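Octopine dehydrogenase (Pecten maximus, PDB 3C7A) catalyses the NADH-dependent reductive condensation of L-arginine with pyruvate to D-octopine, and the reverse oxidation with NAD(+). Local coordinates at residues A[14-17]-A[18-22]; A[245-248]-A[249-253]; A[386-390]-A[391-395]. All coordinates share one frame; numbering follows the deposited sequence.

From the N terminus, the chain first reaches contact 1, a turn-to-turn contact in helix 12-21, the helix of the beta-alpha-beta unit that follows strand 3-8 beside the NADH site. Contact 2 comes much later, in helix 240-263 of the alpha-helical domain, about 38 Å away from centre to centre and on the opposite side of the chain's centre. Contact 3 starts helix 391-396 near the C terminus, where I394 meets F123 of helix 121-129; its centre lies about 25 Å from that of contact 2. Each contact joins consecutive residues, so none closes a long loop; the three follow in series, neither nesting nor crossing.

Contact 1 of 3, residues A[14-17]-A[18-22]; sequences AHTL and SGLAA
The carbonyl oxygen of A14 is gripped twice by S18, once by the backbone amide and once by the hydroxyl. This is one turn of the helix in the first beta-alpha-beta unit of the Rossmann-type nucleotide-binding domain, directly after the NADH-binding residues G10 to G13. S18 N donates to A14 O at 3.3 Å, and S18 OG donates to the same A14 O at 3.0 Å; the two approach from opposite faces of the carbonyl plane. The hydroxyl gets there because OG stands beside its own backbone N (chi1 -68°), turned back along the helix, and the bond gives the hydroxyl of this buried residue a partner. An alanine here would remove OG, and A14 O would probably keep the S18 amide as its one donor from this turn. The ladder continues with A21 N to L17 O at 3.2 Å, whereas the bonds from G19 N to H15 O and from L20 N to T16 O are weak.

The side chain of L17 packs on V7 of strand 3-8, while T16 rests on V157, V159, W146 and C148. H15 gives its ND1 to a hydrogen bond with G11 O and stacks its ring with W42. A21 CB sits 3.4 Å from L17 O. T16 and L20 run alongside each other, with L20 CG 3.5 Å from T16 O and the methyls T16 CG2 and L20 CD1 4.1 Å apart.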
loop_
_atom_site.group_PDB
_atom_site.type_symbol
_atom_site.label_atom_id
_atom_site.label_comp_id
_atom_site.label_asym_id
_atom_site.label_seq_id
_atom_site.Cartn_x
_atom_site.Cartn_y
_atom_site.Cartn_z
ATOM N N ALA A 14 -5.514 11.971 -4.263
ATOM C CA ALA A 14 -6.856 12.489 -3.971
ATOM C C ALA A 14 -7.343 13.533 -4.982
ATOM O O ALA A 14 -8.539 13.588 -5.287
ATOM C CB ALA A 14 -6.919 13.046 -2.551
ATOM N N HIS A 15 -6.420 14.355 -5.487
ATOM C CA HIS A 15 -6.726 15.333 -6.540
ATOM C C HIS A 15 -7.198 14.649 -7.829
ATOM O O HIS A 15 -8.206 15.054 -8.417
ATOM C CB HIS A 15 -5.509 16.225 -6.838
ATOM C CG HIS A 15 -5.383 17.418 -5.937
ATOM N ND1 HIS A 15 -5.057 17.317 -4.600
ATOM C CD2 HIS A 15 -5.515 18.744 -6.190
ATOM C CE1 HIS A 15 -5.006 18.524 -4.066
ATOM N NE2 HIS A 15 -5.279 19.408 -5.010
ATOM N N THR A 16 -6.468 13.614 -8.253
ATOM C CA THR A 16 -6.765 12.877 -9.490
ATOM C C THR A 16 -8.106 12.122 -9.432
ATOM O O THR A 16 -8.911 12.216 -10.362
ATOM C CB THR A 16 -5.611 11.899 -9.871
ATOM O OG1 THR A 16 -4.363 12.605 -9.909
ATOM C CG2 THR A 16 -5.856 11.253 -11.238
ATOM N N LEU A 17 -8.337 11.387 -8.343
ATOM C CA LEU A 17 -9.559 10.586 -8.181
ATOM C C LEU A 17 -10.840 11.432 -8.124
ATOM O O LEU A 17 -11.853 11.068 -8.730
ATOM C CB LEU A 17 -9.457 9.665 -6.952
ATOM C CG LEU A 17 -10.641 8.750 -6.592
ATOM C CD1 LEU A 17 -10.916 7.696 -7.670
ATOM C CD2 LEU A 17 -10.414 8.082 -5.240
ATOM N N SER A 18 -10.785 12.553 -7.401
ATOM C CA SER A 18 -11.937 13.449 -7.243
ATOM C C SER A 18 -12.401 14.078 -8.561
ATOM O O SER A 18 -13.604 14.197 -8.806
ATOM C CB SER A 18 -11.638 14.545 -6.212
ATOM O OG SER A 18 -11.528 14.008 -4.903
ATOM N N GLY A 19 -11.442 14.471 -9.399
ATOM C CA GLY A 19 -11.729 15.082 -10.698
ATOM C C GLY A 19 -12.356 14.142 -11.717
ATOM O O GLY A 19 -13.277 14.531 -12.440
ATOM N N LEU A 20 -11.859 12.908 -11.775
ATOM C CA LEU A 20 -12.363 11.909 -12.726
ATOM C C LEU A 20 -13.756 11.378 -12.365
ATOM O O LEU A 20 -14.621 11.254 -13.239
ATOM C CB LEU A 20 -11.367 10.749 -12.888
ATOM C CG LEU A 20 -9.982 11.026 -13.492
ATOM C CD1 LEU A 20 -9.092 9.793 -13.376
ATOM C CD2 LEU A 20 -10.055 11.495 -14.947
ATOM N N ALA A 21 -13.963 11.070 -11.084
ATOM C CA ALA A 21 -15.236 10.528 -10.589
ATOM C C ALA A 21 -16.411 11.507 -10.707
ATOM O O ALA A 21 -17.534 11.099 -11.021
ATOM C CB ALA A 21 -15.087 10.047 -9.145
ATOM N N ALA A 22 -16.145 12.789 -10.460
ATOM C CA ALA A 22 -17.181 13.828 -10.505
ATOM C C ALA A 22 -17.614 14.212 -11.926
ATOM O O ALA A 22 -18.570 14.975 -12.100
ATOM C CB ALA A 22 -16.735 15.065 -9.721
#

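Contact 2 of 3, residues A[245-248]-A[249-253]; sequences MLTA and CSNEC
In helix 240-263, a long helix of the alpha-helical domain of the octopine/nopaline dehydrogenase family, the side-chain amide of N251 lays one face over the backbone carbonyl oxygen of T247, one helical turn earlier. T247 O stands almost straight above the centre of the group, 3.4 Å from N251 CG, and the two ends of the amide are more distant and nearly equal. CG lies beside the backbone N of N251 (chi1 -77°), which folds the flat group back over the preceding turn. The carboxylate of E252 makes a looser version over A248 O, with E252 CG nearest to that oxygen at 3.6 Å and the carboxylate carbon farther off. The N251 amide makes no hydrogen bond to T247 O, and for the E252 carboxylate the carbonyl oxygen is no donor.

The oxygens of E252 are instead held by helix 349-362, OE1 by N351 ND2 and OE2 by S350 N. This double grip ties the two helices together and fixes the rotation of the carboxylate; its neighbourhood of N-H donors is likely to favour the charged form.

Beneath the flat groups runs the regular backbone ladder. N251 N reaches T247 O at 3.1 Å, and the amides of C249 and S250 bond at 3.2 Å to M245 O and L246 O; the bond from E252 N to A248 O is weak. F210, from a loop, covers the side of the helix bearing L246, C249 and C253, whereas M245 touches K353 of helix 349-362. The two sulfur side chains meet by van der Waals contact: C249 SG lies beside its own backbone N, 3.6 Å from M245 O, and 4.3 Å from M245 SD.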
loop_
_atom_site.group_PDB
_atom_site.type_symbol
_atom_site.label_atom_id
_atom_site.label_comp_id
_atom_site.label_asym_id
_atom_site.label_seq_id
_atom_site.Cartn_x
_atom_site.Cartn_y
_atom_site.Cartn_z
ATOM N N MET A 245 20.520 -12.830 -1.682
ATOM C CA MET A 245 19.723 -12.416 -0.524
ATOM C C MET A 245 18.235 -12.320 -0.880
ATOM O O MET A 245 17.375 -12.726 -0.091
ATOM C CB MET A 245 20.238 -11.078 0.026
ATOM C CG MET A 245 19.375 -10.441 1.117
ATOM S SD MET A 245 19.383 -11.339 2.680
ATOM C CE MET A 245 20.902 -10.732 3.413
ATOM N N LEU A 246 17.947 -11.789 -2.067
ATOM C CA LEU A 246 16.571 -11.641 -2.552
ATOM C C LEU A 246 15.885 -12.990 -2.799
ATOM O O LEU A 246 14.691 -13.143 -2.522
ATOM C CB LEU A 246 16.531 -10.775 -3.821
ATOM C CG LEU A 246 16.885 -9.285 -3.699
ATOM C CD1 LEU A 246 17.213 -8.690 -5.064
ATOM C CD2 LEU A 246 15.774 -8.484 -3.014
ATOM N N THR A 247 16.646 -13.958 -3.314
ATOM C CA THR A 247 16.139 -15.312 -3.572
ATOM C C THR A 247 15.767 -16.037 -2.272
ATOM O O THR A 247 14.743 -16.724 -2.210
ATOM C CB THR A 247 17.159 -16.158 -4.388
ATOM O OG1 THR A 247 17.494 -15.472 -5.600
ATOM C CG2 THR A 247 16.588 -17.529 -4.742
ATOM N N ALA A 248 16.593 -15.865 -1.240
ATOM C CA ALA A 248 16.376 -16.500 0.063
ATOM C C ALA A 248 15.134 -15.972 0.789
ATOM O O ALA A 248 14.419 -16.740 1.439
ATOM C CB ALA A 248 17.613 -16.350 0.940
ATOM N N CYS A 249 14.888 -14.667 0.676
ATOM C CA CYS A 249 13.714 -14.033 1.287
ATOM C C CYS A 249 12.413 -14.420 0.572
ATOM O O CYS A 249 11.358 -14.520 1.204
ATOM C CB CYS A 249 13.875 -12.509 1.327
ATOM S SG CYS A 249 15.073 -11.888 2.552
ATOM N N SER A 250 12.501 -14.635 -0.742
ATOM C CA SER A 250 11.368 -15.091 -1.555
ATOM C C SER A 250 10.975 -16.541 -1.247
ATOM O O SER A 250 9.786 -16.878 -1.238
ATOM C CB SER A 250 11.684 -14.936 -3.047
ATOM O OG SER A 250 10.623 -15.422 -3.856
ATOM N N ASN A 251 11.975 -17.391 -1.007
ATOM C CA ASN A 251 11.746 -18.785 -0.621
ATOM C C ASN A 251 11.033 -18.912 0.730
ATOM O O ASN A 251 10.226 -19.825 0.929
ATOM C CB ASN A 251 13.066 -19.570 -0.605
ATOM C CG ASN A 251 13.556 -19.948 -2.003
ATOM O OD1 ASN A 251 12.820 -19.856 -2.989
ATOM N ND2 ASN A 251 14.807 -20.386 -2.087
ATOM N N GLU A 252 11.332 -17.991 1.645
ATOM C CA GLU A 252 10.685 -17.948 2.961
ATOM C C GLU A 252 9.197 -17.571 2.882
ATOM O O GLU A 252 8.395 -18.031 3.701
ATOM C CB GLU A 252 11.449 -17.018 3.917
ATOM C CG GLU A 252 12.731 -17.643 4.488
ATOM C CD GLU A 252 13.629 -16.657 5.234
ATOM O OE1 GLU A 252 13.221 -15.501 5.471
ATOM O OE2 GLU A 252 14.761 -17.050 5.590
ATOM N N CYS A 253 8.836 -16.750 1.895
ATOM C CA CYS A 253 7.432 -16.406 1.626
ATOM C C CYS A 253 6.603 -17.637 1.225
ATOM O O CYS A 253 5.434 -17.758 1.605
ATOM C CB CYS A 253 7.329 -15.320 0.544
ATOM S SG CYS A 253 7.729 -13.621 1.083
#

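Contact 3 of 3, residues A[386-390]-A[391-395]; sequences YGFNT and LDAIL
T390 holds OG1 between its backbone N and carbonyl carbon (chi1 59°), which turns the hydroxyl toward A393 at the start of helix 391-396. T390 is the N-cap residue: OG1 accepts a weak hydrogen bond from A393 N at 3.4 Å, and A393 CB packs against the same OG1 at 3.5 Å. The carbonyl of T390 opens the regular helical pattern by taking I394 N at 3.0 Å, a bond 149° at the hydrogen.

The aliphatic chain of I394 also lies against that oxygen. With CG1 beside the backbone N (chi1 -75°), it bends back over the turn, so that CG1 and CD1 lie 3.4 Å and 3.5 Å from T390 O, and F123 of helix 121-129 touches the same side chain. Before the cap, F388 directs its CB toward the helix, and CD1 of its ring touches A393 CB at 4.2 Å; K399 forms a cation-pi contact with the ring.

The contact therefore pairs a polar cap with an apolar flank. Because the hydroxyl bond is weak, the first turn probably owes more of its hold to the shorter T390 O bond and to the packing of F388 and I394.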
loop_
_atom_site.group_PDB
_atom_site.type_symbol
_atom_site.label_atom_id
_atom_site.label_comp_id
_atom_site.label_asym_id
_atom_site.label_seq_id
_atom_site.Cartn_x
_atom_site.Cartn_y
_atom_site.Cartn_z
ATOM N N TYR A 386 -3.423 -6.290 18.478
ATOM C CA TYR A 386 -4.871 -6.149 18.664
ATOM C C TYR A 386 -5.497 -7.339 19.407
ATOM O O TYR A 386 -6.705 -7.356 19.659
ATOM C CB TYR A 386 -5.573 -5.946 17.314
ATOM C CG TYR A 386 -5.025 -4.815 16.466
ATOM C CD1 TYR A 386 -5.310 -3.482 16.770
ATOM C CD2 TYR A 386 -4.238 -5.079 15.344
ATOM C CE1 TYR A 386 -4.812 -2.438 15.985
ATOM C CE2 TYR A 386 -3.736 -4.043 14.551
ATOM C CZ TYR A 386 -4.028 -2.728 14.879
ATOM O OH TYR A 386 -3.536 -1.704 14.100
ATOM N N GLY A 387 -4.676 -8.330 19.748
ATOM C CA GLY A 387 -5.138 -9.495 20.505
ATOM C C GLY A 387 -5.596 -10.689 19.681
ATOM O O GLY A 387 -6.253 -11.589 20.208
ATOM N N PHE A 388 -5.257 -10.695 18.391
ATOM C CA PHE A 388 -5.508 -11.851 17.523
ATOM C C PHE A 388 -4.269 -12.752 17.529
ATOM O O PHE A 388 -3.285 -12.472 16.839
ATOM C CB PHE A 388 -5.849 -11.415 16.088
ATOM C CG PHE A 388 -7.035 -10.485 15.983
ATOM C CD1 PHE A 388 -8.315 -10.909 16.344
ATOM C CD2 PHE A 388 -6.875 -9.191 15.493
ATOM C CE1 PHE A 388 -9.413 -10.049 16.236
ATOM C CE2 PHE A 388 -7.967 -8.325 15.380
ATOM C CZ PHE A 388 -9.238 -8.757 15.753
ATOM N N ASN A 389 -4.331 -13.831 18.310
ATOM C CA ASN A 389 -3.150 -14.654 18.606
ATOM C C ASN A 389 -3.074 -16.009 17.883
ATOM O O ASN A 389 -2.017 -16.647 17.874
ATOM C CB ASN A 389 -3.010 -14.860 20.125
ATOM C CG ASN A 389 -2.869 -13.550 20.895
ATOM O OD1 ASN A 389 -3.462 -13.381 21.962
ATOM N ND2 ASN A 389 -2.080 -12.619 20.362
ATOM N N THR A 390 -4.184 -16.442 17.285
ATOM C CA THR A 390 -4.240 -17.728 16.576
ATOM C C THR A 390 -4.594 -17.562 15.093
ATOM O O THR A 390 -5.068 -16.499 14.679
ATOM C CB THR A 390 -5.255 -18.701 17.228
ATOM O OG1 THR A 390 -6.563 -18.113 17.219
ATOM C CG2 THR A 390 -4.855 -19.034 18.662
ATOM N N LEU A 391 -4.364 -18.615 14.305
ATOM C CA LEU A 391 -4.704 -18.618 12.876
ATOM C C LEU A 391 -6.211 -18.505 12.620
ATOM O O LEU A 391 -6.631 -17.878 11.642
ATOM C CB LEU A 391 -4.138 -19.860 12.171
ATOM C CG LEU A 391 -2.631 -19.948 11.884
ATOM C CD1 LEU A 391 -2.274 -21.315 11.305
ATOM C CD2 LEU A 391 -2.151 -18.837 10.951
ATOM N N ASP A 392 -7.012 -19.110 13.499
ATOM C CA ASP A 392 -8.472 -19.021 13.417
ATOM C C ASP A 392 -8.962 -17.589 13.656
ATOM O O ASP A 392 -9.879 -17.121 12.977
ATOM C CB ASP A 392 -9.136 -19.987 14.408
ATOM C CG ASP A 392 -10.628 -20.163 14.151
ATOM O OD1 ASP A 392 -10.999 -20.713 13.091
ATOM O OD2 ASP A 392 -11.434 -19.761 15.017
ATOM N N ALA A 393 -8.340 -16.905 14.617
ATOM C CA ALA A 393 -8.662 -15.511 14.934
ATOM C C ALA A 393 -8.235 -14.541 13.827
ATOM O O ALA A 393 -8.903 -13.534 13.586
ATOM C CB ALA A 393 -8.036 -15.111 16.265
ATOM N N ILE A 394 -7.119 -14.852 13.167
ATOM C CA ILE A 394 -6.619 -14.073 12.027
ATOM C C ILE A 394 -7.565 -14.160 10.817
ATOM O O ILE A 394 -7.789 -13.163 10.124
ATOM C CB ILE A 394 -5.167 -14.495 11.647
ATOM C CG1 ILE A 394 -4.168 -13.929 12.664
ATOM C CG2 ILE A 394 -4.790 -14.034 10.233
ATOM C CD1 ILE A 394 -2.850 -14.688 12.749
ATOM N N LEU A 395 -8.130 -15.345 10.587
ATOM C CA LEU A 395 -9.020 -15.583 9.445
ATOM C C LEU A 395 -10.447 -15.051 9.628
ATOM O O LEU A 395 -11.011 -14.460 8.703
ATOM C CB LEU A 395 -9.060 -17.077 9.086
ATOM C CG LEU A 395 -7.837 -17.730 8.427
ATOM C CD1 LEU A 395 -7.955 -19.248 8.478
ATOM C CD2 LEU A 395 -7.637 -17.257 6.988
#